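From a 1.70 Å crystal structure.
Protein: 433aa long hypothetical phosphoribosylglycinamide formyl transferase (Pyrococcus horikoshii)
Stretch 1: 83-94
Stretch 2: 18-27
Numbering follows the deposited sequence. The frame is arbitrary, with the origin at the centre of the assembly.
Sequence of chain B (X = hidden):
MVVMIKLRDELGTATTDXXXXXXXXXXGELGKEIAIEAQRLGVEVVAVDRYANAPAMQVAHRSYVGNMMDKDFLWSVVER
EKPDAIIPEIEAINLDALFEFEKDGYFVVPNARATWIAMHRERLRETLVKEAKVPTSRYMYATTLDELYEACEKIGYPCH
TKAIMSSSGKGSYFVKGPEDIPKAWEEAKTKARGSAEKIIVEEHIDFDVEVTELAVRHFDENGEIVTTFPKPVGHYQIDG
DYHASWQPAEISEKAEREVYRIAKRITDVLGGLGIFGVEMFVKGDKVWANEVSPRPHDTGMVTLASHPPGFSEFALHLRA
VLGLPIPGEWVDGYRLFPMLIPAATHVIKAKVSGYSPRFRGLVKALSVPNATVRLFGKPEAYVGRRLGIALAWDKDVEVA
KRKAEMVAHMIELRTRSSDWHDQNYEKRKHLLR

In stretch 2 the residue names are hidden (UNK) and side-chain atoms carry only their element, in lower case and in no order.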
ATOM      1  N   PRO B  83       7.701 -23.056   0.686  1.00 15.45           N
ATOM      2  CA  PRO B  83       7.877 -21.626   0.897  1.00 12.82           C
ATOM      3  C   PRO B  83       9.159 -21.228   1.651  1.00 16.05           C
ATOM      4  O   PRO B  83       9.710 -22.058   2.383  1.00 17.07           O
ATOM      5  CB  PRO B  83       6.633 -21.259   1.683  1.00 13.42           C
ATOM      6  CG  PRO B  83       6.403 -22.400   2.528  1.00 16.77           C
ATOM      7  CD  PRO B  83       6.717 -23.617   1.630  1.00 15.18           C
ATOM      8  N   ASP B  84       9.603 -19.964   1.454  1.00 14.97           N
ATOM      9  CA  ASP B  84      10.762 -19.426   2.213  1.00 13.08           C
ATOM     10  C   ASP B  84      10.370 -19.041   3.633  1.00 17.43           C
ATOM     11  O   ASP B  84      11.243 -18.906   4.514  1.00 16.31           O
ATOM     12  CB  ASP B  84      11.315 -18.193   1.471  1.00 15.98           C
ATOM     13  CG  ASP B  84      11.908 -18.591   0.129  1.00 23.36           C
ATOM     14  OD1 ASP B  84      11.226 -18.471  -0.905  1.00 17.30           O
ATOM     15  OD2 ASP B  84      13.045 -19.130   0.106  1.00 20.97           O
ATOM     16  N   ALA B  85       9.080 -18.777   3.856  1.00 15.24           N
ATOM     17  CA  ALA B  85       8.579 -18.474   5.195  1.00 13.23           C
ATOM     18  C   ALA B  85       7.151 -18.901   5.305  1.00 15.87           C
ATOM     19  O   ALA B  85       6.371 -18.677   4.366  1.00 16.16           O
ATOM     20  CB  ALA B  85       8.679 -16.950   5.491  1.00 14.45           C
ATOM     21  N   ILE B  86       6.822 -19.532   6.437  1.00 13.54           N
ATOM     22  CA  ILE B  86       5.446 -19.979   6.777  1.00 13.26           C
ATOM     23  C   ILE B  86       5.037 -18.984   7.870  1.00 17.73           C
ATOM     24  O   ILE B  86       5.647 -18.930   8.933  1.00 15.71           O
ATOM     25  CB  ILE B  86       5.495 -21.398   7.318  1.00 11.77           C
ATOM     26  CG1 ILE B  86       5.977 -22.296   6.201  1.00 15.54           C
ATOM     27  CG2 ILE B  86       4.079 -21.820   7.850  1.00 16.63           C
ATOM     28  CD1 ILE B  86       6.131 -23.770   6.650  1.00 14.28           C
ATOM     29  N   ILE B  87       4.024 -18.186   7.564  1.00 13.85           N
ATOM     30  CA  ILE B  87       3.562 -17.075   8.398  1.00 13.06           C
ATOM     31  C   ILE B  87       2.189 -17.303   8.982  1.00 17.47           C
ATOM     32  O   ILE B  87       1.165 -17.078   8.320  1.00 17.27           O
ATOM     33  CB  ILE B  87       3.560 -15.789   7.526  1.00 13.74           C
ATOM     34  CG1 ILE B  87       4.936 -15.583   6.876  1.00 19.70           C
ATOM     35  CG2 ILE B  87       3.187 -14.577   8.374  1.00 16.41           C
ATOM     36  CD1 ILE B  87       5.085 -14.331   5.949  1.00 16.47           C
ATOM     37  N   PRO B  88       2.138 -17.788  10.221  1.00 18.54           N
ATOM     38  CA  PRO B  88       0.845 -18.032  10.884  1.00 17.81           C
ATOM     39  C   PRO B  88       0.233 -16.686  11.221  1.00 26.19           C
ATOM     40  O   PRO B  88       0.898 -15.846  11.819  1.00 26.79           O
ATOM     41  CB  PRO B  88       1.218 -18.810  12.153  1.00 24.88           C
ATOM     42  CG  PRO B  88       2.648 -19.159  12.043  1.00 21.55           C
ATOM     43  CD  PRO B  88       3.284 -18.155  11.083  1.00 16.73           C
ATOM     44  N   GLU B  89      -1.032 -16.465  10.842  1.00 20.20           N
ATOM     45  CA  GLU B  89      -1.681 -15.197  11.108  1.00 24.35           C
ATOM     46  C   GLU B  89      -2.701 -15.322  12.241  1.00 27.65           C
ATOM     47  O   GLU B  89      -3.176 -14.322  12.788  1.00 30.69           O
ATOM     48  CB  GLU B  89      -2.341 -14.718   9.826  1.00 37.12           C
ATOM     49  CG  GLU B  89      -1.315 -14.555   8.715  1.00 50.94           C
ATOM     50  CD  GLU B  89      -0.524 -13.270   8.885  1.00 50.65           C
ATOM     51  OE1 GLU B  89       0.170 -13.071   9.934  1.00 62.32           O
ATOM     52  OE2 GLU B  89      -0.612 -12.446   7.962  1.00 51.06           O
ATOM     53  N   ILE B  90      -2.989 -16.557  12.614  1.00 25.40           N
ATOM     54  CA  ILE B  90      -3.906 -16.835  13.705  1.00 33.43           C
ATOM     55  C   ILE B  90      -3.347 -17.895  14.630  1.00 36.08           C
ATOM     56  O   ILE B  90      -2.344 -18.533  14.323  1.00 36.07           O
ATOM     57  CB  ILE B  90      -5.246 -17.301  13.163  1.00 31.54           C
ATOM     58  CG1 ILE B  90      -5.071 -18.520  12.255  1.00 35.52           C
ATOM     59  CG2 ILE B  90      -5.855 -16.172  12.387  1.00 32.33           C
ATOM     60  CD1 ILE B  90      -6.384 -19.225  11.938  1.00 40.51           C
ATOM     61  N   GLU B  91      -3.975 -18.043  15.790  1.00 34.84           N
ATOM     62  CA  GLU B  91      -3.552 -19.033  16.767  1.00 38.64           C
ATOM     63  C   GLU B  91      -4.148 -20.411  16.453  1.00 30.99           C
ATOM     64  O   GLU B  91      -3.528 -21.429  16.757  1.00 36.02           O
ATOM     65  CB  GLU B  91      -3.989 -18.598  18.175  1.00 41.43           C
ATOM     66  CG  GLU B  91      -3.584 -19.570  19.245  1.00 49.16           C
ATOM     67  CD  GLU B  91      -4.601 -19.628  20.377  1.00 69.29           C
ATOM     68  OE1 GLU B  91      -4.959 -18.535  20.902  1.00 58.01           O
ATOM     69  OE2 GLU B  91      -5.032 -20.766  20.731  1.00 69.17           O
ATOM     70  N   ALA B  92      -5.338 -20.431  15.829  1.00 33.87           N
ATOM     71  CA  ALA B  92      -6.044 -21.686  15.511  1.00 32.67           C
ATOM     72  C   ALA B  92      -5.473 -22.441  14.312  1.00 30.56           C
ATOM     73  O   ALA B  92      -6.116 -22.625  13.277  1.00 27.12           O
ATOM     74  CB  ALA B  92      -7.514 -21.420  15.306  1.00 39.67           C
ATOM     75  N   ILE B  93      -4.230 -22.848  14.472  1.00 25.38           N
ATOM     76  CA  ILE B  93      -3.534 -23.603  13.463  1.00 24.37           C
ATOM     77  C   ILE B  93      -3.016 -24.853  14.170  1.00 24.98           C
ATOM     78  O   ILE B  93      -2.728 -24.833  15.365  1.00 25.48           O
ATOM     79  CB  ILE B  93      -2.368 -22.777  12.877  1.00 29.61           C
ATOM     80  CG1 ILE B  93      -2.919 -21.662  11.980  1.00 33.64           C
ATOM     81  CG2 ILE B  93      -1.439 -23.656  12.089  1.00 30.75           C
ATOM     82  CD1 ILE B  93      -1.893 -20.595  11.697  1.00 41.08           C
ATOM     83  N   ASN B  94      -2.906 -25.956  13.451  1.00 18.98           N
ATOM     84  CA  ASN B  94      -2.383 -27.165  14.077  1.00 19.22           C
ATOM     85  C   ASN B  94      -0.953 -26.909  14.560  1.00 19.37           C
ATOM     86  O   ASN B  94      -0.044 -26.661  13.751  1.00 19.50           O
ATOM     87  CB  ASN B  94      -2.395 -28.320  13.072  1.00 20.00           C
ATOM     88  CG  ASN B  94      -1.998 -29.650  13.705  1.00 27.60           C
ATOM     89  OD1 ASN B  94      -0.835 -29.857  14.083  1.00 21.92           O
ATOM     90  ND2 ASN B  94      -2.970 -30.559  13.824  1.00 19.21           N
ATOM     91  N   UNK B  18      12.778 -17.679 -10.267  1.00 15.94           N
ATOM     92  CA  UNK B  18      13.697 -17.050  -9.287  1.00 15.55           C
ATOM     93  C   UNK B  18      12.917 -16.539  -8.055  1.00 16.04           C
ATOM     94  O   UNK B  18      13.470 -15.996  -7.099  1.00 15.21           O
ATOM     95  c   UNK B  18      14.456 -15.865  -9.909  1.00 17.38           C
ATOM     96  o   UNK B  18      13.570 -14.815 -10.280  1.00 16.66           O
ATOM     97  N   UNK B  19      11.613 -16.756  -8.034  1.00 15.80           N
ATOM     98  CA  UNK B  19      10.816 -16.240  -6.935  1.00 14.55           C
ATOM     99  C   UNK B  19      11.094 -16.695  -5.519  1.00 13.67           C
ATOM    100  O   UNK B  19      11.438 -17.876  -5.298  1.00 15.86           O
ATOM    101  c   UNK B  19       9.314 -16.568  -7.203  1.00 13.88           C
ATOM    102  N   UNK B  20      10.930 -15.757  -4.567  1.00 13.09           N
ATOM    103  CA  UNK B  20      10.902 -16.112  -3.148  1.00 11.76           C
ATOM    104  C   UNK B  20       9.371 -16.288  -2.931  1.00 14.56           C
ATOM    105  O   UNK B  20       8.579 -15.742  -3.696  1.00 16.03           O
ATOM    106  c   UNK B  20      13.658 -14.889  -3.295  1.00 15.20           C
ATOM    107  o   UNK B  20      13.390 -13.889  -3.939  1.00 16.65           O
ATOM    108  c   UNK B  20      12.898 -15.179  -2.011  1.00 14.58           C
ATOM    109  n   UNK B  20      14.563 -15.787  -3.687  1.00 18.70           N
ATOM    110  c   UNK B  20      11.390 -14.998  -2.260  1.00 15.20           C
ATOM    111  N   UNK B  21       8.969 -17.006  -1.884  1.00 14.41           N
ATOM    112  CA  UNK B  21       7.532 -17.285  -1.703  1.00 13.78           C
ATOM    113  C   UNK B  21       7.165 -17.329  -0.213  1.00 14.90           C
ATOM    114  O   UNK B  21       7.904 -17.900   0.605  1.00 15.09           O
ATOM    115  n   UNK B  21       5.836 -22.150  -4.552  1.00 18.16           N
ATOM    116  c   UNK B  21       5.954 -20.709  -4.129  1.00 21.52           C
ATOM    117  c   UNK B  21       5.714 -19.057  -2.261  1.00 16.77           C
ATOM    118  c   UNK B  21       7.221 -18.675  -2.321  1.00 13.06           C
ATOM    119  c   UNK B  21       5.564 -20.544  -2.670  1.00 18.96           C
ATOM    120  N   UNK B  22       6.085 -16.651   0.147  1.00 13.63           N
ATOM    121  CA  UNK B  22       5.621 -16.754   1.535  1.00 11.41           C
ATOM    122  C   UNK B  22       4.313 -17.520   1.539  1.00 12.89           C
ATOM    123  O   UNK B  22       3.577 -17.478   0.555  1.00 15.65           O
ATOM    124  c   UNK B  22       4.317 -14.568   1.388  1.00 12.78           C
ATOM    125  c   UNK B  22       5.379 -15.377   2.178  1.00 12.87           C
ATOM    126  c   UNK B  22       6.744 -14.631   2.269  1.00 13.55           C
ATOM    127  c   UNK B  22       3.992 -13.211   2.091  1.00 16.19           C
ATOM    128  N   UNK B  23       4.037 -18.223   2.652  1.00 12.25           N
ATOM    129  CA  UNK B  23       2.819 -19.005   2.796  1.00 10.33           C
ATOM    130  C   UNK B  23       2.103 -18.411   4.018  1.00 13.12           C
ATOM    131  O   UNK B  23       2.600 -18.518   5.145  1.00 15.41           O
ATOM    132  c   UNK B  23       3.164 -20.498   3.044  1.00 12.75           C
ATOM    133  c   UNK B  23       1.928 -21.380   3.173  1.00 13.11           C
ATOM    134  c   UNK B  23       2.384 -22.788   3.589  1.00 14.65           C
ATOM    135  c   UNK B  23       1.138 -21.437   1.853  1.00 14.94           C
ATOM    136  N   UNK B  24       0.976 -17.748   3.757  1.00 12.33           N
ATOM    137  CA  UNK B  24       0.187 -17.143   4.835  1.00 14.52           C
ATOM    138  C   UNK B  24      -0.807 -18.167   5.401  1.00 14.41           C
ATOM    139  O   UNK B  24      -1.640 -18.665   4.655  1.00 15.82           O
ATOM    140  c   UNK B  24       0.302 -14.818   3.755  1.00 17.71           C
ATOM    141  c   UNK B  24      -0.611 -15.941   4.284  1.00 12.82           C
ATOM    142  c   UNK B  24       1.077 -14.159   4.921  1.00 20.01           C
ATOM    143  c   UNK B  24      -0.580 -13.749   3.121  1.00 16.27           C
ATOM    144  N   UNK B  25      -0.684 -18.536   6.682  1.00 16.15           N
ATOM    145  CA  UNK B  25      -1.664 -19.467   7.287  1.00 15.42           C
ATOM    146  C   UNK B  25      -2.642 -18.557   8.021  1.00 18.99           C
ATOM    147  O   UNK B  25      -2.411 -18.153   9.182  1.00 16.69           O
ATOM    148  c   UNK B  25       0.064 -21.330   7.444  1.00 17.53           C
ATOM    149  c   UNK B  25      -0.965 -20.463   8.205  1.00 16.70           C
ATOM    150  c   UNK B  25      -0.522 -22.048   6.173  1.00 16.94           C
ATOM    151  c   UNK B  25       0.599 -22.424   8.456  1.00 18.21           C
ATOM    152  N   UNK B  26      -3.773 -18.247   7.352  1.00 16.22           N
ATOM    153  CA  UNK B  26      -4.701 -17.262   7.897  1.00 16.09           C
ATOM    154  C   UNK B  26      -4.645 -16.125   6.903  1.00 19.51           C
ATOM    155  O   UNK B  26      -3.573 -15.540   6.666  1.00 19.33           O
ATOM    156  N   UNK B  27      -5.795 -15.804   6.288  1.00 16.04           N
ATOM    157  CA  UNK B  27      -5.814 -14.812   5.225  1.00 13.40           C
ATOM    158  C   UNK B  27      -6.733 -13.647   5.510  1.00 16.28           C
ATOM    159  O   UNK B  27      -7.397 -13.139   4.610  1.00 16.59           O
ATOM    160  o   UNK B  27      -5.302 -16.550   3.589  1.00 16.86           O
ATOM    161  c   UNK B  27      -6.240 -15.505   3.912  1.00 16.39           C
TER
HETATM  162  O   HOH W   1      11.709 -19.766  -3.099  1.00 30.42           O
HETATM  163  O   HOH W   2      14.938 -17.954  -1.561  1.00 28.02           O

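Position 18 carries one carbon, then one oxygen, out of reach of stretch 1: serine, S18, its hydroxyl bonded close by in the chain. Position 19 has a single carbon without close contacts: alanine, A19. One water lies 2.9 Å from A19 O and 2.6 Å from D84 OD1, linking the two.

At position 20 three carbons run in a row, the third bearing an oxygen and a nitrogen; the first lies 3.7 Å from D84 OD1. A carboxylate would have two oxygens; this is an amide, glutamine, Q20. Q20 NE2 donates to a second water at 3.1 Å, and that water donates to D84 OD2 at 2.8 Å, so the amide reaches the acid indirectly.

Position 21 shows four carbons in a row ending in nitrogen. CB points sideways and the amine end extends clear of stretch 1, to a partner close by in the chain, as suits lysine, K21. The backbone pairs with D84: K21 N donates to D84 OD1 (2.9 Å), and K21 O accepts from D84 N (2.8 Å).

Position 22 has four carbons, forked at the first, one arm two carbons long. It shares a face of the sheet with A85 and I87, and its CB lies 3.9 Å from I87 CD1; buried there, an aliphatic chain fits: isoleucine, I22.

Position 23 also has four carbons, but forked at the second. It points to the other face, where its CB packs 3.8 Å from P83 CG, an apolar setting for leucine, L23.

Position 24 repeats that fork on the face of I22; one fork carbon comes within 4.0 Å of I87 CB. This buried apolar contact suits leucine, L24.

Position 25 has the same pattern, on the face of L23, with the largest covered area in its stretch. A fork carbon lies 3.6 Å from I86 CG2, and CB 3.6 Å from I93 CD1; these aliphatic neighbours suit leucine, L25.

Position 26 has no side-chain atoms. An ideal CB would stand 2.9 Å from E89 CB, a clash, and the backbone angles would jam it against the preceding carbonyl: glycine, G26.

Position 27 has one carbon and one oxygen, pointing away from stretch 1: serine, S27, its hydroxyl bonded elsewhere in the structure.

The contact is a pair of parallel strands. L23 N donates to A85 O (2.9 Å), I87 N to L23 O (2.8 Å), L25 N to I87 O (2.9 Å), and E89 N to L25 O (2.7 Å). Alternate residues supply this ladder, while aliphatic side chains pack on both faces. D84 and its waters fasten one end; at the other, glycine lets the chains stay close beside E89.

Stretch 2, residues 18-27: SAQKILLLGS
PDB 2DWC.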